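Local atomic coordinates of BfpC (Escherichia coli, PDB entry 3VHJ), a protein that takes part in type IV pilus biogenesis as an essential membrane protein, represented here by its N-terminal cytoplasmic domain. Residues A[87-99]-A[109-121]. The protein carries 1 engineered substitution. Sequence-based numbering, arbitrary orientation.
Sequences GLFPADNELWLVI and FDKSFHSKDDAKK
Strands 96-99 and 109-113 run antiparallel, axes 4.7 Å apart, with Trp96 facing Phe113 and Val98 facing Lys111 as hydrogen-bonded pairs; Trp96 N gives Phe113 O a 2.8 Å bond that is nearly straight (171°). Past the N-cap residue Ser115, whose OG accepts a capping bond from Asp118 N at 3.3 Å, helix 116-121 folds back over the sheet face that carries Trp96, Val98 and Phe113. The Trp96 indole is sandwiched. Lys116 lays its methylenes across one face, its chain extended and CG turned away from the backbone N (chi1 176°), with CB standing 3.7 Å from the centroid of the five-membered ring in a CH-pi contact, while Pro90 CB lies over the opposite face. The lysine's NZ continues beyond the ring to a salt bridge with Asp141. This is a beta hairpin leading into a packed helix, at one margin of a mixed sheet whose other strands are 85-90 and 135-137. Replacing the Trp96 indole with an alanine's methyl would probably open a gap between Pro90 and the Lys116 methylenes and leave that chain held mainly by its salt bridge. Ala119 CB touches both Trp96 CB (3.6 Å) and Leu88 CD1 (3.7 Å). Val98 CG2 meets Phe113 CE1 at 3.6 Å, while Ala119 CA sits over a Phe113 face. On the other sheet face, Leu97 CD2 and Leu95 CD2 each pack 3.9 Å from Ser112 CB, and Ser112 OG hydrogen-bonds to Leu6 O.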
ATOM      1  N   GLY A  87       1.517  -5.368   8.321  1.00 21.76           N
ATOM      2  CA  GLY A  87       2.805  -5.216   8.964  1.00 20.80           C
ATOM      3  C   GLY A  87       3.313  -3.796   9.032  1.00 19.69           C
ATOM      4  O   GLY A  87       2.865  -2.921   8.289  1.00 18.43           O
ATOM      5  N   LEU A  88       4.241  -3.587   9.961  1.00 19.71           N
ATOM      6  CA  LEU A  88       4.903  -2.310  10.178  1.00 19.76           C
ATOM      7  C   LEU A  88       6.318  -2.595   9.676  1.00 20.71           C
ATOM      8  O   LEU A  88       6.982  -3.511  10.167  1.00 20.98           O
ATOM      9  CB  LEU A  88       4.925  -1.982  11.672  1.00 21.48           C
ATOM     10  CG  LEU A  88       5.772  -0.799  12.145  1.00 21.97           C
ATOM     11  CD1 LEU A  88       5.262   0.498  11.545  1.00 22.00           C
ATOM     12  CD2 LEU A  88       5.723  -0.741  13.671  1.00 24.28           C
ATOM     13  N   PHE A  89       6.773  -1.824   8.693  1.00 19.91           N
ATOM     14  CA  PHE A  89       8.089  -2.050   8.102  1.00 19.97           C
ATOM     15  C   PHE A  89       8.891  -0.780   7.881  1.00 19.42           C
ATOM     16  O   PHE A  89       8.355   0.233   7.444  1.00 19.39           O
ATOM     17  CB  PHE A  89       7.954  -2.692   6.718  1.00 20.19           C
ATOM     18  CG  PHE A  89       7.239  -4.008   6.697  1.00 21.79           C
ATOM     19  CD1 PHE A  89       7.930  -5.193   6.916  1.00 21.41           C
ATOM     20  CD2 PHE A  89       5.888  -4.069   6.367  1.00 22.31           C
ATOM     21  CE1 PHE A  89       7.289  -6.422   6.794  1.00 22.32           C
ATOM     22  CE2 PHE A  89       5.240  -5.292   6.245  1.00 20.41           C
ATOM     23  CZ  PHE A  89       5.939  -6.468   6.456  1.00 19.97           C
ATOM     24  N   PRO A  90      10.200  -0.827   8.160  1.00 22.23           N
ATOM     25  CA  PRO A  90      11.049   0.348   7.952  1.00 21.94           C
ATOM     26  C   PRO A  90      11.537   0.242   6.506  1.00 20.66           C
ATOM     27  O   PRO A  90      11.955  -0.836   6.083  1.00 20.65           O
ATOM     28  CB  PRO A  90      12.217   0.133   8.921  1.00 22.13           C
ATOM     29  CG  PRO A  90      11.837  -1.097   9.744  1.00 25.82           C
ATOM     30  CD  PRO A  90      10.932  -1.887   8.869  1.00 22.03           C
ATOM     31  N   ALA A  91      11.464   1.328   5.742  1.00 20.26           N
ATOM     32  CA  ALA A  91      11.968   1.305   4.369  1.00 20.62           C
ATOM     33  C   ALA A  91      13.443   1.677   4.502  1.00 22.50           C
ATOM     34  O   ALA A  91      13.909   1.953   5.609  1.00 23.11           O
ATOM     35  CB  ALA A  91      11.238   2.325   3.503  1.00 19.95           C
ATOM     36  N   ASP A  92      14.178   1.698   3.396  1.00 22.56           N
ATOM     37  CA  ASP A  92      15.600   2.022   3.464  1.00 24.30           C
ATOM     38  C   ASP A  92      15.904   3.512   3.498  1.00 25.52           C
ATOM     39  O   ASP A  92      17.043   3.906   3.752  1.00 25.98           O
ATOM     40  CB  ASP A  92      16.351   1.406   2.282  1.00 25.10           C
ATOM     41  CG  ASP A  92      16.339  -0.104   2.306  1.00 25.89           C
ATOM     42  OD1 ASP A  92      16.010  -0.679   3.361  1.00 27.65           O
ATOM     43  OD2 ASP A  92      16.672  -0.715   1.271  1.00 27.29           O
ATOM     44  N   ASN A  93      14.892   4.338   3.259  1.00 23.87           N
ATOM     45  CA  ASN A  93      15.098   5.778   3.219  1.00 23.96           C
ATOM     46  C   ASN A  93      14.447   6.608   4.329  1.00 24.56           C
ATOM     47  O   ASN A  93      13.777   7.601   4.055  1.00 22.90           O
ATOM     48  CB  ASN A  93      14.657   6.304   1.850  1.00 22.11           C
ATOM     49  CG  ASN A  93      13.198   6.008   1.554  1.00 22.16           C
ATOM     50  OD1 ASN A  93      12.661   4.986   1.988  1.00 20.58           O
ATOM     51  ND2 ASN A  93      12.552   6.894   0.797  1.00 20.53           N
ATOM     52  N   GLU A  94      14.653   6.206   5.580  1.00 25.44           N
ATOM     53  CA  GLU A  94      14.116   6.950   6.719  1.00 28.31           C
ATOM     54  C   GLU A  94      12.594   7.032   6.698  1.00 28.20           C
ATOM     55  O   GLU A  94      12.011   8.003   7.190  1.00 27.55           O
ATOM     56  CB  GLU A  94      14.663   8.381   6.720  1.00 31.89           C
ATOM     57  CG  GLU A  94      16.112   8.539   6.276  1.00 35.64           C
ATOM     58  CD  GLU A  94      17.093   8.043   7.306  1.00 38.26           C
ATOM     59  OE1 GLU A  94      18.299   8.336   7.165  1.00 40.76           O
ATOM     60  OE2 GLU A  94      16.659   7.357   8.253  1.00 40.67           O
ATOM     61  N   LEU A  95      11.946   6.029   6.124  1.00 25.22           N
ATOM     62  CA  LEU A  95      10.494   6.046   6.057  1.00 23.14           C
ATOM     63  C   LEU A  95       9.934   4.767   6.672  1.00 21.77           C
ATOM     64  O   LEU A  95      10.539   3.705   6.560  1.00 21.76           O
ATOM     65  CB  LEU A  95      10.060   6.163   4.592  1.00 23.63           C
ATOM     66  CG  LEU A  95       8.602   6.442   4.236  1.00 25.51           C
ATOM     67  CD1 LEU A  95       8.211   7.848   4.692  1.00 25.31           C
ATOM     68  CD2 LEU A  95       8.437   6.312   2.722  1.00 26.95           C
ATOM     69  N   TRP A  96       8.784   4.883   7.327  1.00 19.87           N
ATOM     70  CA  TRP A  96       8.132   3.732   7.928  1.00 20.14           C
ATOM     71  C   TRP A  96       6.857   3.434   7.167  1.00 18.76           C
ATOM     72  O   TRP A  96       6.097   4.342   6.835  1.00 19.31           O
ATOM     73  CB  TRP A  96       7.821   3.991   9.401  1.00 21.13           C
ATOM     74  CG  TRP A  96       9.051   3.904  10.231  1.00 23.70           C
ATOM     75  CD1 TRP A  96       9.970   4.894  10.451  1.00 24.48           C
ATOM     76  CD2 TRP A  96       9.556   2.734  10.875  1.00 25.06           C
ATOM     77  NE1 TRP A  96      11.021   4.404  11.191  1.00 26.72           N
ATOM     78  CE2 TRP A  96      10.791   3.080  11.465  1.00 26.08           C
ATOM     79  CE3 TRP A  96       9.083   1.420  11.012  1.00 25.02           C
ATOM     80  CZ2 TRP A  96      11.563   2.161  12.179  1.00 27.38           C
ATOM     81  CZ3 TRP A  96       9.849   0.506  11.723  1.00 27.64           C
ATOM     82  CH2 TRP A  96      11.077   0.883  12.298  1.00 28.00           C
ATOM     83  N   LEU A  97       6.631   2.154   6.901  1.00 16.63           N
ATOM     84  CA  LEU A  97       5.465   1.718   6.151  1.00 18.12           C
ATOM     85  C   LEU A  97       4.536   0.828   6.971  1.00 17.40           C
ATOM     86  O   LEU A  97       4.993  -0.010   7.740  1.00 17.37           O
ATOM     87  CB  LEU A  97       5.922   0.933   4.919  1.00 16.67           C
ATOM     88  CG  LEU A  97       6.991   1.582   4.034  1.00 18.08           C
ATOM     89  CD1 LEU A  97       7.404   0.593   2.948  1.00 17.34           C
ATOM     90  CD2 LEU A  97       6.456   2.879   3.429  1.00 17.06           C
ATOM     91  N   VAL A  98       3.231   1.033   6.813  1.00 16.80           N
ATOM     92  CA  VAL A  98       2.239   0.202   7.486  1.00 16.29           C
ATOM     93  C   VAL A  98       1.319  -0.256   6.363  1.00 17.04           C
ATOM     94  O   VAL A  98       0.679   0.564   5.709  1.00 16.33           O
ATOM     95  CB  VAL A  98       1.427   0.979   8.536  1.00 16.64           C
ATOM     96  CG1 VAL A  98       0.381   0.049   9.169  1.00 17.12           C
ATOM     97  CG2 VAL A  98       2.365   1.516   9.613  1.00 18.77           C
ATOM     98  N   ILE A  99       1.267  -1.563   6.138  1.00 17.82           N
ATOM     99  CA  ILE A  99       0.461  -2.111   5.060  1.00 18.39           C
ATOM    100  C   ILE A  99      -0.476  -3.215   5.526  1.00 17.28           C
ATOM    101  O   ILE A  99      -0.308  -3.766   6.604  1.00 17.19           O
ATOM    102  CB  ILE A  99       1.366  -2.655   3.936  1.00 18.40           C
ATOM    103  CG1 ILE A  99       2.142  -3.874   4.420  1.00 21.05           C
ATOM    104  CG2 ILE A  99       2.363  -1.580   3.510  1.00 21.51           C
ATOM    105  CD1 ILE A  99       3.044  -4.476   3.363  1.00 22.11           C
ATOM    106  N   PHE A 109      -4.664  -1.256   3.777  1.00 19.13           N
ATOM    107  CA  PHE A 109      -3.776  -0.216   4.273  1.00 18.36           C
ATOM    108  C   PHE A 109      -2.505  -0.065   3.452  1.00 17.64           C
ATOM    109  O   PHE A 109      -1.876  -1.050   3.056  1.00 15.39           O
ATOM    110  CB  PHE A 109      -3.381  -0.501   5.729  1.00 17.83           C
ATOM    111  CG  PHE A 109      -4.542  -0.529   6.678  1.00 20.22           C
ATOM    112  CD1 PHE A 109      -5.191   0.649   7.036  1.00 19.40           C
ATOM    113  CD2 PHE A 109      -4.994  -1.737   7.212  1.00 18.89           C
ATOM    114  CE1 PHE A 109      -6.276   0.630   7.913  1.00 20.05           C
ATOM    115  CE2 PHE A 109      -6.075  -1.770   8.088  1.00 18.48           C
ATOM    116  CZ  PHE A 109      -6.720  -0.581   8.440  1.00 20.02           C
ATOM    117  N   ASP A 110      -2.144   1.186   3.199  1.00 17.17           N
ATOM    118  CA  ASP A 110      -0.925   1.529   2.481  1.00 18.13           C
ATOM    119  C   ASP A 110      -0.587   2.921   2.996  1.00 18.45           C
ATOM    120  O   ASP A 110      -0.995   3.920   2.415  1.00 18.75           O
ATOM    121  CB  ASP A 110      -1.148   1.560   0.968  1.00 16.46           C
ATOM    122  CG  ASP A 110       0.076   2.048   0.215  1.00 16.90           C
ATOM    123  OD1 ASP A 110       1.138   2.217   0.860  1.00 15.00           O
ATOM    124  OD2 ASP A 110      -0.012   2.261  -1.017  1.00 14.53           O
ATOM    125  N   LYS A 111       0.151   2.976   4.098  1.00 19.70           N
ATOM    126  CA  LYS A 111       0.510   4.251   4.711  1.00 19.56           C
ATOM    127  C   LYS A 111       2.003   4.365   4.947  1.00 19.17           C
ATOM    128  O   LYS A 111       2.667   3.374   5.234  1.00 18.48           O
ATOM    129  CB  LYS A 111      -0.214   4.397   6.051  1.00 22.44           C
ATOM    130  CG  LYS A 111      -1.718   4.342   5.943  1.00 25.93           C
ATOM    131  CD  LYS A 111      -2.316   5.703   5.628  1.00 29.58           C
ATOM    132  CE  LYS A 111      -2.176   6.641   6.814  1.00 31.97           C
ATOM    133  NZ  LYS A 111      -2.894   7.931   6.599  1.00 35.74           N
ATOM    134  N   SER A 112       2.524   5.579   4.810  1.00 19.09           N
ATOM    135  CA  SER A 112       3.935   5.838   5.041  1.00 19.47           C
ATOM    136  C   SER A 112       4.015   6.944   6.089  1.00 20.90           C
ATOM    137  O   SER A 112       3.101   7.764   6.197  1.00 19.66           O
ATOM    138  CB  SER A 112       4.623   6.284   3.749  1.00 20.02           C
ATOM    139  OG  SER A 112       4.090   7.508   3.288  1.00 23.73           O
ATOM    140  N   PHE A 113       5.090   6.950   6.871  1.00 20.95           N
ATOM    141  CA  PHE A 113       5.282   7.957   7.913  1.00 22.28           C
ATOM    142  C   PHE A 113       6.762   8.278   8.024  1.00 22.69           C
ATOM    143  O   PHE A 113       7.600   7.403   7.834  1.00 22.51           O
ATOM    144  CB  PHE A 113       4.833   7.435   9.285  1.00 22.40           C
ATOM    145  CG  PHE A 113       3.464   6.834   9.297  1.00 23.04           C
ATOM    146  CD1 PHE A 113       3.247   5.552   8.803  1.00 21.91           C
ATOM    147  CD2 PHE A 113       2.387   7.552   9.804  1.00 22.32           C
ATOM    148  CE1 PHE A 113       1.972   4.993   8.815  1.00 23.68           C
ATOM    149  CE2 PHE A 113       1.111   7.001   9.820  1.00 23.72           C
ATOM    150  CZ  PHE A 113       0.904   5.722   9.325  1.00 23.08           C
ATOM    151  N   HIS A 114       7.095   9.521   8.333  1.00 26.00           N
ATOM    152  CA  HIS A 114       8.504   9.850   8.499  1.00 29.21           C
ATOM    153  C   HIS A 114       8.900   9.538   9.936  1.00 30.19           C
ATOM    154  O   HIS A 114      10.084   9.426  10.257  1.00 31.73           O
ATOM    155  CB  HIS A 114       8.770  11.320   8.163  1.00 32.50           C
ATOM    156  CG  HIS A 114       8.817  11.594   6.691  1.00 36.79           C
ATOM    157  ND1 HIS A 114       9.508  10.789   5.810  1.00 38.15           N
ATOM    158  CD2 HIS A 114       8.250  12.571   5.945  1.00 37.78           C
ATOM    159  CE1 HIS A 114       9.362  11.257   4.583  1.00 38.58           C
ATOM    160  NE2 HIS A 114       8.603  12.338   4.637  1.00 38.91           N
ATOM    161  N   SER A 115       7.891   9.364  10.785  1.00 30.16           N
ATOM    162  CA  SER A 115       8.099   9.061  12.200  1.00 30.54           C
ATOM    163  C   SER A 115       7.701   7.641  12.580  1.00 29.87           C
ATOM    164  O   SER A 115       6.596   7.189  12.274  1.00 28.40           O
ATOM    165  CB  SER A 115       7.308  10.045  13.066  1.00 31.25           C
ATOM    166  OG  SER A 115       7.143   9.541  14.377  1.00 32.95           O
ATOM    167  N   LYS A 116       8.608   6.947  13.260  1.00 29.31           N
ATOM    168  CA  LYS A 116       8.360   5.582  13.698  1.00 29.43           C
ATOM    169  C   LYS A 116       7.234   5.541  14.734  1.00 29.83           C
ATOM    170  O   LYS A 116       6.404   4.635  14.722  1.00 27.87           O
ATOM    171  CB  LYS A 116       9.637   4.984  14.291  1.00 31.36           C
ATOM    172  CG  LYS A 116       9.464   3.583  14.859  1.00 33.63           C
ATOM    173  CD  LYS A 116      10.766   3.047  15.435  1.00 36.95           C
ATOM    174  CE  LYS A 116      10.583   1.646  15.991  1.00 39.41           C
ATOM    175  NZ  LYS A 116      11.857   1.073  16.514  1.00 40.91           N
ATOM    176  N   ASP A 117       7.203   6.522  15.631  1.00 30.06           N
ATOM    177  CA  ASP A 117       6.163   6.561  16.656  1.00 30.51           C
ATOM    178  C   ASP A 117       4.778   6.689  16.039  1.00 28.66           C
ATOM    179  O   ASP A 117       3.841   6.015  16.462  1.00 28.09           O
ATOM    180  CB  ASP A 117       6.406   7.711  17.636  1.00 33.84           C
ATOM    181  CG  ASP A 117       7.598   7.457  18.538  1.00 38.29           C
ATOM    182  OD1 ASP A 117       7.672   6.352  19.118  1.00 40.13           O
ATOM    183  OD2 ASP A 117       8.457   8.358  18.671  1.00 42.88           O
ATOM    184  N   ASP A 118       4.651   7.556  15.040  1.00 27.99           N
ATOM    185  CA  ASP A 118       3.371   7.749  14.360  1.00 27.61           C
ATOM    186  C   ASP A 118       2.956   6.469  13.632  1.00 26.25           C
ATOM    187  O   ASP A 118       1.779   6.117  13.604  1.00 25.98           O
ATOM    188  CB  ASP A 118       3.478   8.897  13.353  1.00 28.75           C
ATOM    189  CG  ASP A 118       3.728  10.232  14.020  1.00 33.64           C
ATOM    190  OD1 ASP A 118       3.974  11.221  13.299  1.00 34.41           O
ATOM    191  OD2 ASP A 118       3.674  10.291  15.266  1.00 33.96           O
ATOM    192  N   ALA A 119       3.933   5.792  13.036  1.00 26.41           N
ATOM    193  CA  ALA A 119       3.691   4.553  12.305  1.00 24.86           C
ATOM    194  C   ALA A 119       3.262   3.454  13.268  1.00 25.91           C
ATOM    195  O   ALA A 119       2.317   2.712  13.002  1.00 23.53           O
ATOM    196  CB  ALA A 119       4.952   4.135  11.562  1.00 23.68           C
ATOM    197  N   LYS A 120       3.966   3.353  14.393  1.00 25.74           N
ATOM    198  CA  LYS A 120       3.645   2.353  15.402  1.00 27.08           C
ATOM    199  C   LYS A 120       2.234   2.609  15.935  1.00 25.63           C
ATOM    200  O   LYS A 120       1.433   1.684  16.073  1.00 25.44           O
ATOM    201  CB  LYS A 120       4.669   2.414  16.548  1.00 29.42           C
ATOM    202  CG  LYS A 120       4.593   1.243  17.526  1.00 35.84           C
ATOM    203  CD  LYS A 120       5.684   1.321  18.594  1.00 38.86           C
ATOM    204  CE  LYS A 120       5.566   0.165  19.590  1.00 43.72           C
ATOM    205  NZ  LYS A 120       6.658   0.159  20.611  1.00 44.51           N
ATOM    206  N   LYS A 121       1.926   3.872  16.214  1.00 25.53           N
ATOM    207  CA  LYS A 121       0.612   4.239  16.729  1.00 26.64           C
ATOM    208  C   LYS A 121      -0.514   3.911  15.741  1.00 26.64           C
ATOM    209  O   LYS A 121      -1.579   3.439  16.142  1.00 25.30           O
ATOM    210  CB  LYS A 121       0.579   5.732  17.081  1.00 29.16           C
ATOM    211  CG  LYS A 121      -0.759   6.225  17.624  1.00 33.51           C
ATOM    212  CD  LYS A 121      -0.687   7.689  18.041  1.00 37.10           C
ATOM    213  CE  LYS A 121      -2.038   8.201  18.518  1.00 39.69           C
ATOM    214  NZ  LYS A 121      -2.608   7.355  19.609  1.00 40.72           N
TER